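Local coordinates for protein GH61E (Thielavia terrestris, PDB 3EII) that cleaves crystalline and amorphous polysaccharides by copper-dependent oxidation of their glycosidic bonds, as a lytic polysaccharide monooxygenase of family AA9, at residues 66-71 with 140-145; 91-96 with 172-177. All coordinates share one frame; numbering follows the deposited sequence.

Contact 1: 66-71 with 140-145. With ZN (zinc ion), chain E; SO4 (sulfate ion), chain H.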
# COMPACT_ATOMS: atom_id res chain seq x y z
N VAL A 66 -9.65 9.26 -2.80
CA VAL A 66 -9.82 8.67 -1.47
C VAL A 66 -10.84 9.51 -0.69
O VAL A 66 -10.64 10.71 -0.50
CB VAL A 66 -8.47 8.68 -0.69
CG1 VAL A 66 -8.62 8.03 0.69
CG2 VAL A 66 -7.39 7.98 -1.49
N TYR A 67 -11.93 8.91 -0.23
CA TYR A 67 -12.92 9.67 0.52
C TYR A 67 -13.39 9.01 1.83
O TYR A 67 -14.19 9.58 2.57
CB TYR A 67 -14.12 10.02 -0.38
CG TYR A 67 -14.92 8.85 -0.91
CD1 TYR A 67 -15.88 8.21 -0.12
CD2 TYR A 67 -14.76 8.42 -2.24
CE1 TYR A 67 -16.68 7.18 -0.63
CE2 TYR A 67 -15.54 7.39 -2.76
CZ TYR A 67 -16.50 6.78 -1.96
OH TYR A 67 -17.27 5.75 -2.47
N HIS A 68 -12.91 7.81 2.13
CA HIS A 68 -13.27 7.18 3.41
C HIS A 68 -12.17 7.60 4.39
O HIS A 68 -10.99 7.65 4.02
CB HIS A 68 -13.29 5.66 3.31
CG HIS A 68 -14.41 5.10 2.50
ND1 HIS A 68 -15.73 5.40 2.75
CD2 HIS A 68 -14.42 4.23 1.46
CE1 HIS A 68 -16.50 4.74 1.91
NE2 HIS A 68 -15.73 4.02 1.11
N PRO A 69 -12.54 7.91 5.64
CA PRO A 69 -11.49 8.30 6.60
C PRO A 69 -10.58 7.12 6.90
O PRO A 69 -11.04 5.99 7.06
CB PRO A 69 -12.29 8.75 7.82
CG PRO A 69 -13.53 7.83 7.76
CD PRO A 69 -13.87 7.88 6.27
N GLY A 70 -9.28 7.38 6.97
CA GLY A 70 -8.33 6.32 7.24
C GLY A 70 -6.96 6.64 6.66
O GLY A 70 -6.83 7.56 5.83
N PRO A 71 -5.91 5.90 7.08
CA PRO A 71 -4.53 6.11 6.61
C PRO A 71 -4.19 5.52 5.24
O PRO A 71 -4.82 4.58 4.77
CB PRO A 71 -3.71 5.47 7.71
CG PRO A 71 -4.55 4.26 8.04
CD PRO A 71 -5.95 4.83 8.10
N GLY A 140 -10.09 2.21 5.04
CA GLY A 140 -11.26 2.98 5.43
C GLY A 140 -11.70 2.51 6.80
O GLY A 140 -11.97 1.31 6.99
N LEU A 141 -11.80 3.44 7.75
CA LEU A 141 -12.17 3.09 9.13
C LEU A 141 -13.55 3.57 9.58
O LEU A 141 -13.86 3.51 10.76
CB LEU A 141 -11.12 3.64 10.10
CG LEU A 141 -9.68 3.25 9.80
CD1 LEU A 141 -8.72 4.02 10.70
CD2 LEU A 141 -9.51 1.74 10.00
N HIS A 142 -14.39 4.01 8.65
CA HIS A 142 -15.73 4.52 8.98
C HIS A 142 -16.69 3.51 9.64
O HIS A 142 -17.64 3.91 10.27
CB HIS A 142 -16.38 5.16 7.74
CG HIS A 142 -16.41 4.27 6.54
ND1 HIS A 142 -15.26 3.86 5.89
CD2 HIS A 142 -17.44 3.71 5.87
CE1 HIS A 142 -15.59 3.09 4.87
NE2 HIS A 142 -16.91 2.98 4.84
N VAL A 143 -16.47 2.21 9.46
CA VAL A 143 -17.29 1.19 10.11
C VAL A 143 -16.34 0.12 10.66
O VAL A 143 -16.67 -1.08 10.67
CB VAL A 143 -18.30 0.52 9.15
CG1 VAL A 143 -19.27 1.55 8.63
CG2 VAL A 143 -17.56 -0.18 7.97
N ALA A 144 -15.17 0.56 11.14
CA ALA A 144 -14.17 -0.35 11.69
C ALA A 144 -14.27 -0.64 13.21
O ALA A 144 -13.36 -1.28 13.79
CB ALA A 144 -12.78 0.17 11.38
N GLN A 145 -15.37 -0.22 13.86
CA GLN A 145 -15.48 -0.47 15.29
C GLN A 145 -15.72 -1.95 15.61
O GLN A 145 -15.61 -2.38 16.77
CB GLN A 145 -16.59 0.40 15.92
CG GLN A 145 -18.04 -0.03 15.60
CD GLN A 145 -18.40 0.08 14.13
OE1 GLN A 145 -17.93 0.97 13.42
NE2 GLN A 145 -19.27 -0.82 13.67
ZN ZN E . -16.49 2.77 -0.29
S SO4 H . -20.17 1.33 3.42
O1 SO4 H . -19.82 0.21 4.39
O2 SO4 H . -20.97 2.37 4.21
O3 SO4 H . -18.96 1.94 3.04
O4 SO4 H . -21.11 0.75 2.51
O HOH W 1 -18.60 3.87 -0.60
O HOH W 2 -17.64 1.57 1.00
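The imidazoles of H68 and H142 form an offset stack, with centroids 3.9 Å apart and planes only 7° from parallel. The overlap is at the rims: H142 CE1 lies over one face of H68, 3.1 Å from H68 ND1. On the opposite face Y67 CE1 lies 3.5 Å above the H68 plane, toward the rim. At the edge of the H142 ring, NE2 donates at 2.9 Å to O3 of a sulfate, probably from the crystallisation liquor, to which Q151 NE2 is also hydrogen-bonded. H142 CG sits between the backbone N and the carbonyl carbon (chi1 54°), which folds the ring back over H68. P69 CG packs against H142 CB at 3.9 Å.

Behind the rings the backbones are tied. L141 N donates to P69 O at 2.7 Å, almost straight, and L141 CD1 meets P71 CD. G140 lies close under H68 CB, where a side chain would be cramped.

Were H142 an alanine, the H68 ring would probably lose its stacking partner on that face, and the sulfate one of its N-H donors.

H68 NE2 binds the zinc ion at 2.0 Å, together with H1 and two waters. The zinc probably sits where copper binds in the AA9 histidine brace, consistent with H1 and H68 as copper ligands. H142 and Q151 lie beside it, where O2 is thought to bind.

Contact 2: 91-96 with 172-177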
# COMPACT_ATOMS: atom_id res chain seq x y z
N ASP A 91 5.89 -13.49 -2.09
CA ASP A 91 5.51 -14.40 -1.01
C ASP A 91 6.50 -14.18 0.16
O ASP A 91 7.60 -13.64 -0.04
CB ASP A 91 5.59 -15.85 -1.45
CG ASP A 91 4.63 -16.19 -2.58
OD1 ASP A 91 3.49 -15.69 -2.57
OD2 ASP A 91 5.02 -16.98 -3.47
N GLY A 92 6.10 -14.58 1.36
CA GLY A 92 7.00 -14.45 2.50
C GLY A 92 7.19 -13.05 3.03
O GLY A 92 6.65 -12.07 2.51
N ALA A 93 8.00 -12.95 4.08
CA ALA A 93 8.29 -11.67 4.72
C ALA A 93 9.33 -10.87 3.92
O ALA A 93 10.48 -10.81 4.29
CB ALA A 93 8.78 -11.90 6.14
N VAL A 94 8.90 -10.24 2.84
CA VAL A 94 9.80 -9.46 2.00
C VAL A 94 9.37 -8.00 1.84
O VAL A 94 10.04 -7.24 1.15
CB VAL A 94 9.88 -10.08 0.58
CG1 VAL A 94 10.51 -11.50 0.64
CG2 VAL A 94 8.45 -10.17 -0.02
N TRP A 95 8.25 -7.61 2.47
CA TRP A 95 7.75 -6.24 2.36
C TRP A 95 8.22 -5.29 3.46
O TRP A 95 8.27 -5.63 4.67
CB TRP A 95 6.22 -6.22 2.35
CG TRP A 95 5.62 -7.01 1.23
CD1 TRP A 95 5.31 -8.34 1.24
CD2 TRP A 95 5.24 -6.53 -0.07
NE1 TRP A 95 4.76 -8.71 0.03
CE2 TRP A 95 4.71 -7.61 -0.78
CE3 TRP A 95 5.32 -5.28 -0.69
CZ2 TRP A 95 4.24 -7.49 -2.10
CZ3 TRP A 95 4.86 -5.16 -2.02
CH2 TRP A 95 4.33 -6.26 -2.69
N PHE A 96 8.57 -4.07 3.05
CA PHE A 96 8.97 -3.06 4.02
C PHE A 96 8.21 -1.78 3.68
O PHE A 96 8.02 -1.46 2.50
CB PHE A 96 10.48 -2.81 4.01
CG PHE A 96 11.04 -2.40 2.66
CD1 PHE A 96 11.36 -3.36 1.71
CD2 PHE A 96 11.29 -1.07 2.37
CE1 PHE A 96 11.92 -2.99 0.49
CE2 PHE A 96 11.85 -0.69 1.17
CZ PHE A 96 12.17 -1.65 0.22
N LYS A 172 11.25 -7.00 7.82
CA LYS A 172 10.35 -7.04 6.70
C LYS A 172 9.18 -7.94 7.10
O LYS A 172 9.33 -8.82 7.93
CB LYS A 172 11.09 -7.58 5.48
CG LYS A 172 12.23 -6.67 5.06
CD LYS A 172 12.57 -6.80 3.58
CE LYS A 172 13.23 -8.12 3.26
NZ LYS A 172 14.60 -8.19 3.82
N VAL A 173 8.01 -7.71 6.50
CA VAL A 173 6.82 -8.49 6.84
C VAL A 173 6.14 -9.15 5.66
O VAL A 173 6.47 -8.91 4.50
CB VAL A 173 5.80 -7.59 7.56
CG1 VAL A 173 6.46 -6.95 8.77
CG2 VAL A 173 5.27 -6.54 6.59
N ALA A 174 5.17 -9.99 5.96
CA ALA A 174 4.44 -10.70 4.91
C ALA A 174 2.95 -10.29 4.83
O ALA A 174 2.39 -9.78 5.80
CB ALA A 174 4.57 -12.22 5.15
N PHE A 175 2.35 -10.50 3.67
CA PHE A 175 0.94 -10.20 3.41
C PHE A 175 0.32 -11.40 2.70
O PHE A 175 0.62 -11.68 1.54
CB PHE A 175 0.78 -8.95 2.52
CG PHE A 175 1.08 -7.64 3.21
CD1 PHE A 175 0.24 -7.15 4.20
CD2 PHE A 175 2.20 -6.89 2.86
CE1 PHE A 175 0.51 -5.95 4.82
CE2 PHE A 175 2.47 -5.68 3.48
CZ PHE A 175 1.62 -5.21 4.46
N PRO A 176 -0.56 -12.14 3.38
CA PRO A 176 -1.01 -11.91 4.76
C PRO A 176 0.08 -12.18 5.80
O PRO A 176 1.12 -12.79 5.50
CB PRO A 176 -2.19 -12.87 4.90
CG PRO A 176 -1.85 -13.94 3.99
CD PRO A 176 -1.36 -13.20 2.76
N GLY A 177 -0.18 -11.73 7.03
CA GLY A 177 0.79 -11.94 8.09
C GLY A 177 1.14 -10.70 8.91
O GLY A 177 1.25 -10.76 10.16
O HOH W 3 4.18 -12.08 1.71
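W95 and V173 form a single antiparallel, hydrogen-bonded bridge: W95 N donates to V173 O at 3.0 Å, and V173 N to W95 O at 2.8 Å. V94 and W95 together face V173, which makes a classic beta bulge. Just before it, A93 centres an inverse gamma turn. The bridge ties the long loop after strand 151-162 to the segment that runs into strand 95-100.

The edge of F175 points at the face of the W95 five-membered ring in a T-shaped pair, planes at 69°, with F175 CD2 3.8 Å from W95 CG. With CG anti to the carbonyl carbon and beside the backbone N (chi1 -59°), the indole lies with its edge at V173 O and one face toward F175. Beyond this pair, R135 makes a cation-pi contact with F175, and W95 NE1 is hydrogen-bonded to G90 O.

K172 lies alongside F96, its CD 4.1 Å from F96 CD1. The lysine chain bends at chi3 (-71°) and passes V94, with K172 CD 3.5 Å from V94 O. K172 NZ forms a salt bridge with E168 OE2. At the other end, A174 CB rests on G92 O at 3.4 Å. One water joins the segments there, donating to G92 O and accepting from F175 N.

How the contacts relate
Contact 1 and contact 2 have centres about 23 Å apart and do not touch; their nearest atoms are about 12 Å apart. Their segments alternate along the chain: 66-71, 91-96, 140-145, 172-177. Both lie beside strands of the mixed sheet. Segment 66-71 runs from strand 57-63 of the three-stranded antiparallel sheet toward strand 72-78 of the mixed one. Strand 72-78 pairs with 95-100, which segment 91-96 enters, and with 130-140. Segment 140-145 starts at the end of strand 130-140. Segment 172-177 lies in the long loop after strand 151-162. The sheet therefore connects two separate places: contact 1 at the metal site, and contact 2, away from the annotated sites, where the late loop joins strand 95-100.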